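PDB 5LNB: ubiquitin-like-specific protease 2 from Saccharomyces cerevisiae, which is a cysteine protease of the C48 family that removes the small modifier SUMO from other proteins, here represented by its catalytic domain. Local coordinates for residues F82-T85 / K86-N90; T233-V236 / W237-S240; R269-L272 / K273-L277; L277-I280 / S281-K284; E286-Y289 / E290-M293. All coordinates share one frame; numbering follows the deposited sequence.

Contact 1 of 5, residues F82-T85 / K86-N90; sequences FFYT and KLISN
Lys86 N, Leu87 N and Ile88 N bond back to Phe82 O, Phe83 O and Tyr84 O, the i to i+4 ladder of the short helix 82-87 in the Ulp1-type catalytic domain. The middle bond, Leu87 N to Phe83 O, is 2.8 Å with an N-H...O angle of 162°, and Ile88 N still reaches Tyr84 O at 3.1 Å although Ile88 has already left helical angles. Beyond the helix end Ser89 turns back on Lys86 O, which takes two bonds, one from Ser89 N and one from Ser89 OG; the hydroxyl lies in the carbonyl plane, on a lone pair, 2.9 Å from that oxygen.

Packing runs along the buried flank. With its CG anti to the backbone N (chi1 -178°), the Tyr84 ring is carried along the helix to Ile88, whose CG2 sits over one face, displaced toward the rim, in a CH-pi contact 4.2 Å from the ring centroid. Leu87 CD2 approaches the Phe83 and Tyr84 rings obliquely, 4.3 Å from Phe83 CE2. Beyond the segment, Tyr84 OH is hydrogen-bonded to Glu174 O of helix 172-190, and Phe83 meets Phe181 and Trp101 edge-to-face. The helix thus packs against strand 112-119 and helices 94-98 and 172-190. The other branch of Ile88 meets the same tyrosine, its CD1 lying 3.8 Å from Tyr84 CE1.

Contact 2 of 5, residues T233-V236 / W237-S240; sequences TIDV and WKNS
Trp237 N, Lys238 N and Asn239 N bond to Thr233 O, Ile234 O and Asp235 O in the last turn of helix 230-238, the first of these nearly straight at 176° and 3.0 Å from Trp237 N to Thr233 O. Thr233, with chi1 at -51°, sends CG2 away from its backbone N and over one face of the Trp237 indole in a CH-pi contact, 3.9 Å from the centroid of the six-membered ring and only 8° off its normal. The threonine hydroxyl is turned elsewhere, to Asn229 O and Tyr255 OH. Next to this pair, Ile234 CG2 lies 3.9 Å from both CE and NZ of Lys238, which follows one turn later. Just past the helix, Ser240 folds back and its N and OG both bond to Trp237 O, OG at 2.8 Å and in the carbonyl plane. The indole also meets the rings of Phe164 and Phe256. Replacing the indole of Trp237 by an alanine methyl is likely to leave both rings without their partner and the Thr233 methyl without the face beneath it. The arrangement is a helix C-terminus with a hydroxyl folded back on a carbonyl, and Trp237 packed against Leu162 and Phe164 of strand 159-164.

Contact 3 of 5, residues R269-L272 / K273-L277; sequences RHTL and KLLQL
The long helix 264-285 near the C-terminal end of the chain supplies both segments, and His270 meets Leu274 one turn along it. His270 and Leu274 run alongside each other in the same direction: Leu274 CD2 comes obliquely to the imidazole, 4.1 Å from His270 CE1. Both side chains leave the backbone with CG anti to N, which carries the imidazole along the helix toward the leucine. This is a loose apolar contact on an exposed flank. Four successive backbone bonds run beneath it; Lys273 N reaches Arg269 O at 2.8 Å, and Gln276 N reaches Leu272 O at the same 2.8 Å. Leu275 leans over the carbonyl of the preceding turn, with its CG 3.4 Å from Thr271 O, while Thr271 OG1 bonds back to Asn267 O.

A polar pair spans the next turn: Lys273 NZ donates to Gln276 OE1 at 2.7 Å, the ammonium tilted 25° out of the amide carbonyl plane. A bend at chi2 (57°) brings the lysine's end along the helix to the glutamine. The other end of that amide is used too, since Gln276 NE2 bonds to Pro21 O; the side chain is thus gripped at both polar atoms, which probably restrains its rotation.

Leu272 packs on Ile53, Phe56 and Phe57 of helix 51-67, and Leu275 on Leu23 and Tyr25 of strand 23-26. Arg269 bonds to Leu43 O and places its guanidinium in a cation-pi contact with Phe44, joining the long helix to the loop that precedes helix 51-67.

Contact 4 of 5, residues L277-I280 / S281-K284; sequences LNYI and SYLK
Tyr279 presents one ring face to Leu283, whose CD1 sits 3.5 Å above the ring plane and toward its rim in a CH-pi contact, 3.9 Å from the centroid; the closest ring atom is Tyr279 CE2, 3.5 Å from Leu283 CD1. Tyr282 CD2 comes to the same ring obliquely, 4.3 Å from Tyr279 CD1. At the edge of the Tyr282 ring, near its plane, lies Tyr279 O. The Tyr279 ring reaches Leu283, one turn later, because its CG lies anti to the backbone N (chi1 179°). Next to this pair, Ile280 and Lys284 run alongside each other, with Ile280 CG2 3.9 Å from Lys284 CD. Leu277 O accepts Ser281 N at 3.0 Å and, weakly, Ser281 OG. A serine in place of Tyr279 would probably strip the cover from Leu283 CD1 and leave Tyr282 without its aromatic neighbour. The turn belongs to the C-terminal part of helix 264-285: Tyr279 also packs on Leu23 and Cys24 of strand 23-26, while Leu283 reaches Pro21 and, with Ile280, Tyr289 of the following helix 289-294.

Contact 5 of 5, residues E286-Y289 / E290-M293; sequences ENLY and EEVM
A Schellman motif ends helix 264-285 at Asn287, and the chain turns directly into helix 289-294, whose first turn is stitched by Val292 N to Leu288 O and Met293 N to Tyr289 O. The second bond is nearly straight, 176° and 3.0 Å from Met293 N to Tyr289 O. Asn287, with its positive phi of 55°, is the C-prime residue: Leu288 N probably bonds to Leu283 O, and Asn287 N approaches Lys284 O at longer range. A water links the turn to the new helix, donating to Asn287 O and accepting from Glu291 N, at 2.8 Å from Glu291 N.

Across the turn Tyr289 and Met293 make a Met-aromatic contact. Met293 CG lies over one face of the ring, 3.8 Å from the centroid, and SD stands obliquely 4.6 Å from it; bends at chi2 and chi3 fold the thioether along the ring toward its hydroxyl, with SD 3.9 Å from Tyr289 OH. Glu290 crosses the same tyrosine, its carboxylate nearly perpendicular to the ring, with OE2 3.9 Å from Tyr289 CD2. Leu288 CD2 lies alongside the carboxylate of Glu291.

The tyrosine also takes a cation-pi contact from Lys284. The methionine and this lysine probably steady the ring, which also packs on Pro21, Ile280 and Leu283, and the water supplies an acceptor for a first-turn N-H.

Overall arrangement
Contacts 1 and 2 are partly buried helix ends of the catalytic domain, about 29 Å apart between centres; each closes with a serine folded back on a carbonyl and sets an aromatic ring against the fold's interior. Contacts 3 and 4 share Leu277 on helix 264-285, and their chemistry shifts along it: contact 3 pairs a lysine-glutamine bond with leucines packed on helix 51-67, whereas contact 4 is a surface contact of tyrosine and leucine. Contact 5, also at the surface, begins helix 289-294 and touches contact 4 through Leu283, Ile280 and Lys284. Contacts 2 and 5 lie on opposite sides of the chain's centre, about 49 Å apart between centres.

Contact 1 of 5, residues F82-T85 / K86-N90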
loop_
_atom_site.group_PDB
_atom_site.type_symbol
_atom_site.label_atom_id
_atom_site.label_comp_id
_atom_site.label_asym_id
_atom_site.label_seq_id
_atom_site.Cartn_x
_atom_site.Cartn_y
_atom_site.Cartn_z
ATOM N N PHE A 82 -0.554 7.780 6.267
ATOM C CA PHE A 82 -1.131 8.703 7.237
ATOM C C PHE A 82 -2.639 8.855 7.107
ATOM O O PHE A 82 -3.261 9.348 8.051
ATOM C CB PHE A 82 -0.454 10.068 7.134
ATOM C CG PHE A 82 0.992 10.042 7.526
ATOM C CD1 PHE A 82 1.975 9.803 6.578
ATOM C CD2 PHE A 82 1.370 10.223 8.850
ATOM C CE1 PHE A 82 3.307 9.775 6.933
ATOM C CE2 PHE A 82 2.707 10.192 9.212
ATOM C CZ PHE A 82 3.675 9.967 8.252
ATOM N N PHE A 83 -3.249 8.414 5.999
ATOM C CA PHE A 83 -4.700 8.512 5.870
ATOM C C PHE A 83 -5.414 7.757 6.992
ATOM O O PHE A 83 -6.240 8.329 7.720
ATOM C CB PHE A 83 -5.152 7.996 4.501
ATOM C CG PHE A 83 -6.643 7.820 4.388
ATOM C CD1 PHE A 83 -7.468 8.908 4.174
ATOM C CD2 PHE A 83 -7.219 6.566 4.510
ATOM C CE1 PHE A 83 -8.843 8.746 4.066
ATOM C CE2 PHE A 83 -8.595 6.399 4.414
ATOM C CZ PHE A 83 -9.404 7.489 4.190
ATOM N N TYR A 84 -5.127 6.457 7.139
ATOM C CA TYR A 84 -5.847 5.680 8.145
ATOM C C TYR A 84 -5.624 6.255 9.531
ATOM O O TYR A 84 -6.566 6.386 10.320
ATOM C CB TYR A 84 -5.427 4.209 8.104
ATOM C CG TYR A 84 -6.166 3.345 9.098
ATOM C CD1 TYR A 84 -5.663 3.145 10.382
ATOM C CD2 TYR A 84 -7.348 2.712 8.750
ATOM C CE1 TYR A 84 -6.323 2.348 11.295
ATOM C CE2 TYR A 84 -8.021 1.915 9.651
ATOM C CZ TYR A 84 -7.508 1.734 10.921
ATOM O OH TYR A 84 -8.174 0.947 11.828
ATOM N N THR A 85 -4.384 6.625 9.839
ATOM C CA THR A 85 -4.098 7.223 11.138
ATOM C C THR A 85 -4.929 8.482 11.362
ATOM O O THR A 85 -5.445 8.714 12.462
ATOM C CB THR A 85 -2.608 7.527 11.233
ATOM O OG1 THR A 85 -1.877 6.302 11.085
ATOM C CG2 THR A 85 -2.269 8.189 12.575
ATOM N N LYS A 86 -5.070 9.313 10.327
ATOM C CA LYS A 86 -5.917 10.491 10.463
ATOM C C LYS A 86 -7.369 10.079 10.653
ATOM O O LYS A 86 -8.067 10.617 11.521
ATOM C CB LYS A 86 -5.761 11.394 9.238
ATOM C CG LYS A 86 -6.478 12.742 9.336
ATOM C CD LYS A 86 -5.819 13.652 10.368
ATOM C CE LYS A 86 -6.413 15.050 10.327
ATOM N NZ LYS A 86 -6.168 15.762 11.600
ATOM N N LEU A 87 -7.815 9.091 9.874
ATOM C CA LEU A 87 -9.192 8.610 9.939
ATOM C C LEU A 87 -9.634 8.323 11.372
ATOM O O LEU A 87 -10.705 8.764 11.797
ATOM C CB LEU A 87 -9.334 7.358 9.071
ATOM C CG LEU A 87 -10.721 6.728 8.990
ATOM C CD1 LEU A 87 -11.730 7.736 8.443
ATOM C CD2 LEU A 87 -10.665 5.483 8.115
ATOM N N ILE A 88 -8.818 7.584 12.129
ATOM C CA ILE A 88 -9.171 7.133 13.475
ATOM C C ILE A 88 -8.623 8.057 14.556
ATOM O O ILE A 88 -8.688 7.714 15.741
ATOM C CB ILE A 88 -8.683 5.695 13.729
ATOM C CG1 ILE A 88 -7.149 5.660 13.770
ATOM C CG2 ILE A 88 -9.204 4.752 12.660
ATOM C CD1 ILE A 88 -6.561 4.446 14.486
ATOM N N SER A 89 -8.048 9.204 14.179
ATOM C CA SER A 89 -7.434 10.065 15.186
ATOM C C SER A 89 -8.456 10.532 16.210
ATOM O O SER A 89 -8.129 10.685 17.392
ATOM C CB SER A 89 -6.766 11.268 14.525
ATOM O OG SER A 89 -7.737 12.137 13.970
ATOM N N ASN A 90 -9.693 10.757 15.774
ATOM C CA ASN A 90 -10.794 11.177 16.635
ATOM C C ASN A 90 -12.010 10.331 16.270
ATOM O O ASN A 90 -12.714 10.641 15.289
ATOM C CB ASN A 90 -11.065 12.666 16.458
ATOM C CG ASN A 90 -12.260 13.147 17.254
ATOM O OD1 ASN A 90 -13.131 12.364 17.643
ATOM N ND2 ASN A 90 -12.317 14.453 17.489
#

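Contact 2 of 5, residues T233-V236 / W237-S240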
loop_
_atom_site.group_PDB
_atom_site.type_symbol
_atom_site.label_atom_id
_atom_site.label_comp_id
_atom_site.label_asym_id
_atom_site.label_seq_id
_atom_site.Cartn_x
_atom_site.Cartn_y
_atom_site.Cartn_z
ATOM N N THR A 233 -4.367 -12.118 -8.777
ATOM C CA THR A 233 -4.214 -12.135 -7.325
ATOM C C THR A 233 -5.570 -12.195 -6.641
ATOM O O THR A 233 -5.756 -12.943 -5.676
ATOM C CB THR A 233 -3.430 -10.912 -6.854
ATOM O OG1 THR A 233 -2.224 -10.796 -7.623
ATOM C CG2 THR A 233 -3.091 -11.035 -5.362
ATOM N N ILE A 234 -6.534 -11.417 -7.134
ATOM C CA ILE A 234 -7.874 -11.468 -6.564
ATOM C C ILE A 234 -8.434 -12.885 -6.650
ATOM O O ILE A 234 -9.056 -13.380 -5.703
ATOM C CB ILE A 234 -8.784 -10.443 -7.259
ATOM C CG1 ILE A 234 -8.354 -9.010 -6.898
ATOM C CG2 ILE A 234 -10.237 -10.686 -6.889
ATOM C CD1 ILE A 234 -9.076 -7.922 -7.719
ATOM N N ASP A 235 -8.193 -13.569 -7.770
ATOM C CA ASP A 235 -8.703 -14.926 -7.929
ATOM C C ASP A 235 -8.016 -15.892 -6.968
ATOM O O ASP A 235 -8.668 -16.773 -6.397
ATOM C CB ASP A 235 -8.546 -15.383 -9.380
ATOM C CG ASP A 235 -9.666 -14.870 -10.274
ATOM O OD1 ASP A 235 -10.808 -14.758 -9.777
ATOM O OD2 ASP A 235 -9.413 -14.569 -11.466
ATOM N N VAL A 236 -6.707 -15.736 -6.765
ATOM C CA VAL A 236 -5.996 -16.587 -5.813
ATOM C C VAL A 236 -6.615 -16.465 -4.427
ATOM O O VAL A 236 -6.927 -17.468 -3.776
ATOM C CB VAL A 236 -4.495 -16.238 -5.791
ATOM C CG1 VAL A 236 -3.783 -17.028 -4.684
ATOM C CG2 VAL A 236 -3.872 -16.546 -7.140
ATOM N N TRP A 237 -6.778 -15.232 -3.946
ATOM C CA TRP A 237 -7.415 -15.012 -2.653
ATOM C C TRP A 237 -8.842 -15.548 -2.633
ATOM O O TRP A 237 -9.245 -16.206 -1.669
ATOM C CB TRP A 237 -7.413 -13.522 -2.317
ATOM C CG TRP A 237 -6.081 -13.006 -1.923
ATOM C CD1 TRP A 237 -5.037 -13.731 -1.402
ATOM C CD2 TRP A 237 -5.629 -11.650 -2.002
ATOM N NE1 TRP A 237 -3.970 -12.902 -1.158
ATOM C CE2 TRP A 237 -4.306 -11.623 -1.520
ATOM C CE3 TRP A 237 -6.219 -10.452 -2.432
ATOM C CZ2 TRP A 237 -3.565 -10.448 -1.451
ATOM C CZ3 TRP A 237 -5.485 -9.292 -2.366
ATOM C CH2 TRP A 237 -4.169 -9.295 -1.878
ATOM N N LYS A 238 -9.621 -15.272 -3.687
ATOM C CA LYS A 238 -11.024 -15.679 -3.707
ATOM C C LYS A 238 -11.178 -17.172 -3.472
ATOM O O LYS A 238 -12.109 -17.606 -2.785
ATOM C CB LYS A 238 -11.674 -15.301 -5.038
ATOM C CG LYS A 238 -12.860 -14.369 -4.892
ATOM C CD LYS A 238 -13.165 -13.627 -6.200
ATOM C CE LYS A 238 -13.700 -12.208 -5.937
ATOM N NZ LYS A 238 -14.033 -11.483 -7.200
ATOM N N ASN A 239 -10.294 -17.979 -4.051
ATOM C CA ASN A 239 -10.422 -19.421 -3.965
ATOM C C ASN A 239 -9.543 -20.014 -2.870
ATOM O O ASN A 239 -9.225 -21.203 -2.916
ATOM C CB ASN A 239 -10.123 -20.056 -5.324
ATOM C CG ASN A 239 -11.170 -19.703 -6.363
ATOM O OD1 ASN A 239 -10.904 -18.979 -7.322
ATOM N ND2 ASN A 239 -12.375 -20.196 -6.162
ATOM N N SER A 240 -9.172 -19.215 -1.870
ATOM C CA SER A 240 -8.272 -19.707 -0.831
ATOM C C SER A 240 -8.957 -20.656 0.143
ATOM O O SER A 240 -8.287 -21.195 1.024
ATOM C CB SER A 240 -7.655 -18.528 -0.070
ATOM O OG SER A 240 -8.665 -17.756 0.558
#

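Contact 3 of 5, residues R269-L272 / K273-L277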
loop_
_atom_site.group_PDB
_atom_site.type_symbol
_atom_site.label_atom_id
_atom_site.label_comp_id
_atom_site.label_asym_id
_atom_site.label_seq_id
_atom_site.Cartn_x
_atom_site.Cartn_y
_atom_site.Cartn_z
ATOM N N ARG A 269 16.928 -2.277 -0.277
ATOM C CA ARG A 269 18.083 -1.394 -0.102
ATOM C C ARG A 269 18.825 -1.210 -1.413
ATOM O O ARG A 269 19.185 -0.089 -1.784
ATOM C CB ARG A 269 19.045 -1.939 0.950
ATOM C CG ARG A 269 18.587 -1.839 2.372
ATOM C CD ARG A 269 19.796 -1.834 3.315
ATOM N NE ARG A 269 20.878 -2.726 2.892
ATOM C CZ ARG A 269 20.983 -4.009 3.236
ATOM N NH1 ARG A 269 20.059 -4.570 3.998
ATOM N NH2 ARG A 269 22.013 -4.731 2.812
ATOM N N HIS A 270 19.068 -2.311 -2.127
ATOM C CA HIS A 270 19.739 -2.221 -3.418
ATOM C C HIS A 270 18.960 -1.341 -4.388
ATOM O O HIS A 270 19.556 -0.585 -5.161
ATOM C CB HIS A 270 19.946 -3.617 -4.008
ATOM C CG HIS A 270 20.829 -3.631 -5.221
ATOM N ND1 HIS A 270 20.360 -3.924 -6.485
ATOM C CD2 HIS A 270 22.152 -3.371 -5.363
ATOM C CE1 HIS A 270 21.357 -3.853 -7.351
ATOM N NE2 HIS A 270 22.455 -3.520 -6.696
ATOM N N THR A 271 17.628 -1.428 -4.372
ATOM C CA THR A 271 16.837 -0.596 -5.273
ATOM C C THR A 271 17.003 0.882 -4.940
ATOM O O THR A 271 17.289 1.702 -5.821
ATOM C CB THR A 271 15.361 -0.990 -5.209
ATOM O OG1 THR A 271 15.200 -2.343 -5.655
ATOM C CG2 THR A 271 14.528 -0.055 -6.080
ATOM N N LEU A 272 16.817 1.241 -3.668
ATOM C CA LEU A 272 16.974 2.631 -3.259
ATOM C C LEU A 272 18.392 3.116 -3.528
ATOM O O LEU A 272 18.600 4.151 -4.174
ATOM C CB LEU A 272 16.620 2.775 -1.779
ATOM C CG LEU A 272 15.154 3.017 -1.460
ATOM C CD1 LEU A 272 14.960 3.161 0.047
ATOM C CD2 LEU A 272 14.671 4.275 -2.195
ATOM N N LYS A 273 19.384 2.367 -3.040
ATOM C CA LYS A 273 20.777 2.724 -3.266
ATOM C C LYS A 273 21.032 3.010 -4.740
ATOM O O LYS A 273 21.692 3.990 -5.093
ATOM C CB LYS A 273 21.687 1.601 -2.761
ATOM C CG LYS A 273 23.161 1.985 -2.736
ATOM C CD LYS A 273 23.359 3.230 -1.878
ATOM C CE LYS A 273 24.655 3.949 -2.198
ATOM N NZ LYS A 273 24.706 5.252 -1.486
ATOM N N LEU A 274 20.498 2.162 -5.617
ATOM C CA LEU A 274 20.681 2.351 -7.051
ATOM C C LEU A 274 20.005 3.634 -7.527
ATOM O O LEU A 274 20.598 4.418 -8.280
ATOM C CB LEU A 274 20.140 1.131 -7.792
ATOM C CG LEU A 274 20.361 0.956 -9.293
ATOM C CD1 LEU A 274 21.623 1.662 -9.767
ATOM C CD2 LEU A 274 20.431 -0.542 -9.593
ATOM N N LEU A 275 18.758 3.868 -7.095
ATOM C CA LEU A 275 18.073 5.104 -7.458
ATOM C C LEU A 275 18.858 6.329 -7.000
ATOM O O LEU A 275 18.860 7.363 -7.683
ATOM C CB LEU A 275 16.661 5.127 -6.866
ATOM C CG LEU A 275 15.639 4.144 -7.445
ATOM C CD1 LEU A 275 14.288 4.305 -6.760
ATOM C CD2 LEU A 275 15.492 4.323 -8.954
ATOM N N GLN A 276 19.527 6.231 -5.850
ATOM C CA GLN A 276 20.320 7.346 -5.353
ATOM C C GLN A 276 21.539 7.577 -6.236
ATOM O O GLN A 276 21.872 8.720 -6.572
ATOM C CB GLN A 276 20.741 7.075 -3.913
ATOM C CG GLN A 276 21.164 8.295 -3.135
ATOM C CD GLN A 276 22.523 8.120 -2.507
ATOM O OE1 GLN A 276 23.183 7.105 -2.719
ATOM N NE2 GLN A 276 22.953 9.109 -1.729
ATOM N N LEU A 277 22.213 6.494 -6.628
ATOM C CA LEU A 277 23.399 6.629 -7.459
ATOM C C LEU A 277 23.066 7.291 -8.788
ATOM O O LEU A 277 23.822 8.139 -9.276
ATOM C CB LEU A 277 24.045 5.259 -7.669
ATOM C CG LEU A 277 24.723 4.735 -6.398
ATOM C CD1 LEU A 277 25.225 3.306 -6.581
ATOM C CD2 LEU A 277 25.879 5.660 -6.006
#

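Contact 4 of 5, residues L277-I280 / S281-K284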
loop_
_atom_site.group_PDB
_atom_site.type_symbol
_atom_site.label_atom_id
_atom_site.label_comp_id
_atom_site.label_asym_id
_atom_site.label_seq_id
_atom_site.Cartn_x
_atom_site.Cartn_y
_atom_site.Cartn_z
ATOM N N LEU A 277 22.213 6.494 -6.628
ATOM C CA LEU A 277 23.399 6.629 -7.459
ATOM C C LEU A 277 23.066 7.291 -8.788
ATOM O O LEU A 277 23.822 8.139 -9.276
ATOM C CB LEU A 277 24.045 5.259 -7.669
ATOM C CG LEU A 277 24.723 4.735 -6.398
ATOM C CD1 LEU A 277 25.225 3.306 -6.581
ATOM C CD2 LEU A 277 25.879 5.660 -6.006
ATOM N N ASN A 278 21.932 6.930 -9.387
ATOM C CA ASN A 278 21.538 7.606 -10.618
ATOM C C ASN A 278 21.233 9.079 -10.359
ATOM O O ASN A 278 21.616 9.945 -11.152
ATOM C CB ASN A 278 20.342 6.899 -11.247
ATOM C CG ASN A 278 20.653 5.464 -11.616
ATOM O OD1 ASN A 278 21.812 5.094 -11.787
ATOM N ND2 ASN A 278 19.614 4.647 -11.742
ATOM N N TYR A 279 20.558 9.379 -9.247
ATOM C CA TYR A 279 20.284 10.768 -8.888
ATOM C C TYR A 279 21.577 11.563 -8.749
ATOM O O TYR A 279 21.687 12.687 -9.257
ATOM C CB TYR A 279 19.475 10.810 -7.593
ATOM C CG TYR A 279 19.129 12.188 -7.075
ATOM C CD1 TYR A 279 18.395 13.088 -7.848
ATOM C CD2 TYR A 279 19.504 12.579 -5.791
ATOM C CE1 TYR A 279 18.065 14.351 -7.366
ATOM C CE2 TYR A 279 19.176 13.831 -5.297
ATOM C CZ TYR A 279 18.456 14.712 -6.086
ATOM O OH TYR A 279 18.134 15.957 -5.596
ATOM N N ILE A 280 22.568 11.000 -8.055
ATOM C CA ILE A 280 23.858 11.670 -7.943
ATOM C C ILE A 280 24.445 11.924 -9.326
ATOM O O ILE A 280 24.963 13.012 -9.610
ATOM C CB ILE A 280 24.826 10.855 -7.070
ATOM C CG1 ILE A 280 24.393 10.897 -5.603
ATOM C CG2 ILE A 280 26.248 11.382 -7.222
ATOM C CD1 ILE A 280 25.163 9.923 -4.728
ATOM N N SER A 281 24.400 10.915 -10.201
ATOM C CA SER A 281 24.894 11.129 -11.556
ATOM C C SER A 281 24.160 12.284 -12.214
ATOM O O SER A 281 24.783 13.156 -12.830
ATOM C CB SER A 281 24.750 9.865 -12.391
ATOM O OG SER A 281 25.639 8.870 -11.931
ATOM N N TYR A 282 22.835 12.320 -12.074
ATOM C CA TYR A 282 22.082 13.447 -12.600
ATOM C C TYR A 282 22.587 14.761 -12.011
ATOM O O TYR A 282 22.845 15.719 -12.743
ATOM C CB TYR A 282 20.588 13.261 -12.323
ATOM C CG TYR A 282 19.811 14.540 -12.495
ATOM C CD1 TYR A 282 19.556 15.054 -13.761
ATOM C CD2 TYR A 282 19.356 15.253 -11.392
ATOM C CE1 TYR A 282 18.856 16.234 -13.926
ATOM C CE2 TYR A 282 18.652 16.441 -11.547
ATOM C CZ TYR A 282 18.404 16.927 -12.818
ATOM O OH TYR A 282 17.705 18.110 -12.987
ATOM N N LEU A 283 22.742 14.825 -10.685
ATOM C CA LEU A 283 23.167 16.074 -10.057
ATOM C C LEU A 283 24.534 16.508 -10.561
ATOM O O LEU A 283 24.777 17.702 -10.772
ATOM C CB LEU A 283 23.187 15.936 -8.532
ATOM C CG LEU A 283 21.841 15.851 -7.803
ATOM C CD1 LEU A 283 22.031 15.620 -6.306
ATOM C CD2 LEU A 283 20.995 17.083 -8.050
ATOM N N LYS A 284 25.445 15.554 -10.754
ATOM C CA LYS A 284 26.779 15.902 -11.232
ATOM C C LYS A 284 26.765 16.299 -12.701
ATOM O O LYS A 284 27.557 17.146 -13.120
ATOM C CB LYS A 284 27.739 14.736 -10.999
ATOM C CG LYS A 284 28.111 14.532 -9.536
ATOM C CD LYS A 284 28.940 13.278 -9.342
ATOM C CE LYS A 284 29.749 13.350 -8.062
ATOM N NZ LYS A 284 30.446 12.062 -7.783
#

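Contact 5 of 5, residues E286-Y289 / E290-M293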
loop_
_atom_site.group_PDB
_atom_site.type_symbol
_atom_site.label_atom_id
_atom_site.label_comp_id
_atom_site.label_asym_id
_atom_site.label_seq_id
_atom_site.Cartn_x
_atom_site.Cartn_y
_atom_site.Cartn_z
ATOM N N GLU A 286 24.266 17.925 -14.191
ATOM C CA GLU A 286 23.696 19.268 -14.207
ATOM C C GLU A 286 24.483 20.269 -13.365
ATOM O O GLU A 286 24.036 21.410 -13.212
ATOM C CB GLU A 286 22.247 19.217 -13.728
ATOM C CG GLU A 286 21.369 18.338 -14.593
ATOM C CD GLU A 286 21.366 18.791 -16.042
ATOM O OE1 GLU A 286 21.113 19.990 -16.289
ATOM O OE2 GLU A 286 21.633 17.953 -16.930
ATOM N N ASN A 287 25.632 19.872 -12.818
ATOM C CA ASN A 287 26.433 20.736 -11.951
ATOM C C ASN A 287 25.618 21.273 -10.772
ATOM O O ASN A 287 25.840 22.391 -10.300
ATOM C CB ASN A 287 27.069 21.875 -12.752
ATOM C CG ASN A 287 27.976 21.362 -13.858
ATOM O OD1 ASN A 287 29.030 20.781 -13.591
ATOM N ND2 ASN A 287 27.566 21.569 -15.108
ATOM N N LEU A 288 24.676 20.467 -10.284
ATOM C CA LEU A 288 23.902 20.777 -9.088
ATOM C C LEU A 288 24.383 20.027 -7.851
ATOM O O LEU A 288 23.864 20.270 -6.755
ATOM C CB LEU A 288 22.422 20.441 -9.315
ATOM C CG LEU A 288 21.700 21.170 -10.449
ATOM C CD1 LEU A 288 20.326 20.571 -10.660
ATOM C CD2 LEU A 288 21.595 22.645 -10.140
ATOM N N TYR A 289 25.343 19.113 -8.003
ATOM C CA TYR A 289 25.751 18.267 -6.886
ATOM C C TYR A 289 26.302 19.098 -5.727
ATOM O O TYR A 289 25.904 18.910 -4.574
ATOM C CB TYR A 289 26.777 17.243 -7.373
ATOM C CG TYR A 289 27.331 16.352 -6.295
ATOM C CD1 TYR A 289 26.566 15.320 -5.762
ATOM C CD2 TYR A 289 28.628 16.528 -5.822
ATOM C CE1 TYR A 289 27.070 14.495 -4.784
ATOM C CE2 TYR A 289 29.146 15.707 -4.850
ATOM C CZ TYR A 289 28.361 14.693 -4.332
ATOM O OH TYR A 289 28.862 13.873 -3.354
ATOM N N GLU A 290 27.211 20.036 -6.015
ATOM C CA GLU A 290 27.810 20.820 -4.938
ATOM C C GLU A 290 26.767 21.646 -4.191
ATOM O O GLU A 290 26.781 21.701 -2.956
ATOM C CB GLU A 290 28.918 21.718 -5.491
ATOM C CG GLU A 290 30.181 20.958 -5.890
ATOM C CD GLU A 290 30.785 20.169 -4.733
ATOM O OE1 GLU A 290 30.633 20.611 -3.572
ATOM O OE2 GLU A 290 31.408 19.109 -4.981
ATOM N N GLU A 291 25.852 22.297 -4.919
ATOM C CA GLU A 291 24.802 23.063 -4.254
ATOM C C GLU A 291 23.988 22.188 -3.303
ATOM O O GLU A 291 23.697 22.588 -2.168
ATOM C CB GLU A 291 23.889 23.721 -5.294
ATOM C CG GLU A 291 22.587 24.291 -4.721
ATOM C CD GLU A 291 21.667 24.928 -5.779
ATOM O OE1 GLU A 291 21.658 24.486 -6.947
ATOM O OE2 GLU A 291 20.949 25.883 -5.433
ATOM N N VAL A 292 23.612 20.984 -3.744
ATOM C CA VAL A 292 22.752 20.136 -2.924
ATOM C C VAL A 292 23.503 19.632 -1.691
ATOM O O VAL A 292 22.976 19.663 -0.575
ATOM C CB VAL A 292 22.189 18.980 -3.770
ATOM C CG1 VAL A 292 21.701 17.863 -2.873
ATOM C CG2 VAL A 292 21.054 19.480 -4.665
ATOM N N MET A 293 24.746 19.187 -1.866
ATOM C CA MET A 293 25.551 18.769 -0.723
ATOM C C MET A 293 25.736 19.902 0.283
ATOM O O MET A 293 25.695 19.675 1.497
ATOM C CB MET A 293 26.903 18.251 -1.206
ATOM C CG MET A 293 26.817 16.957 -1.990
ATOM S SD MET A 293 26.225 15.588 -0.977
ATOM C CE MET A 293 27.612 15.298 0.116
HETATM O O HOH W 1 26.462 22.861 -7.581
#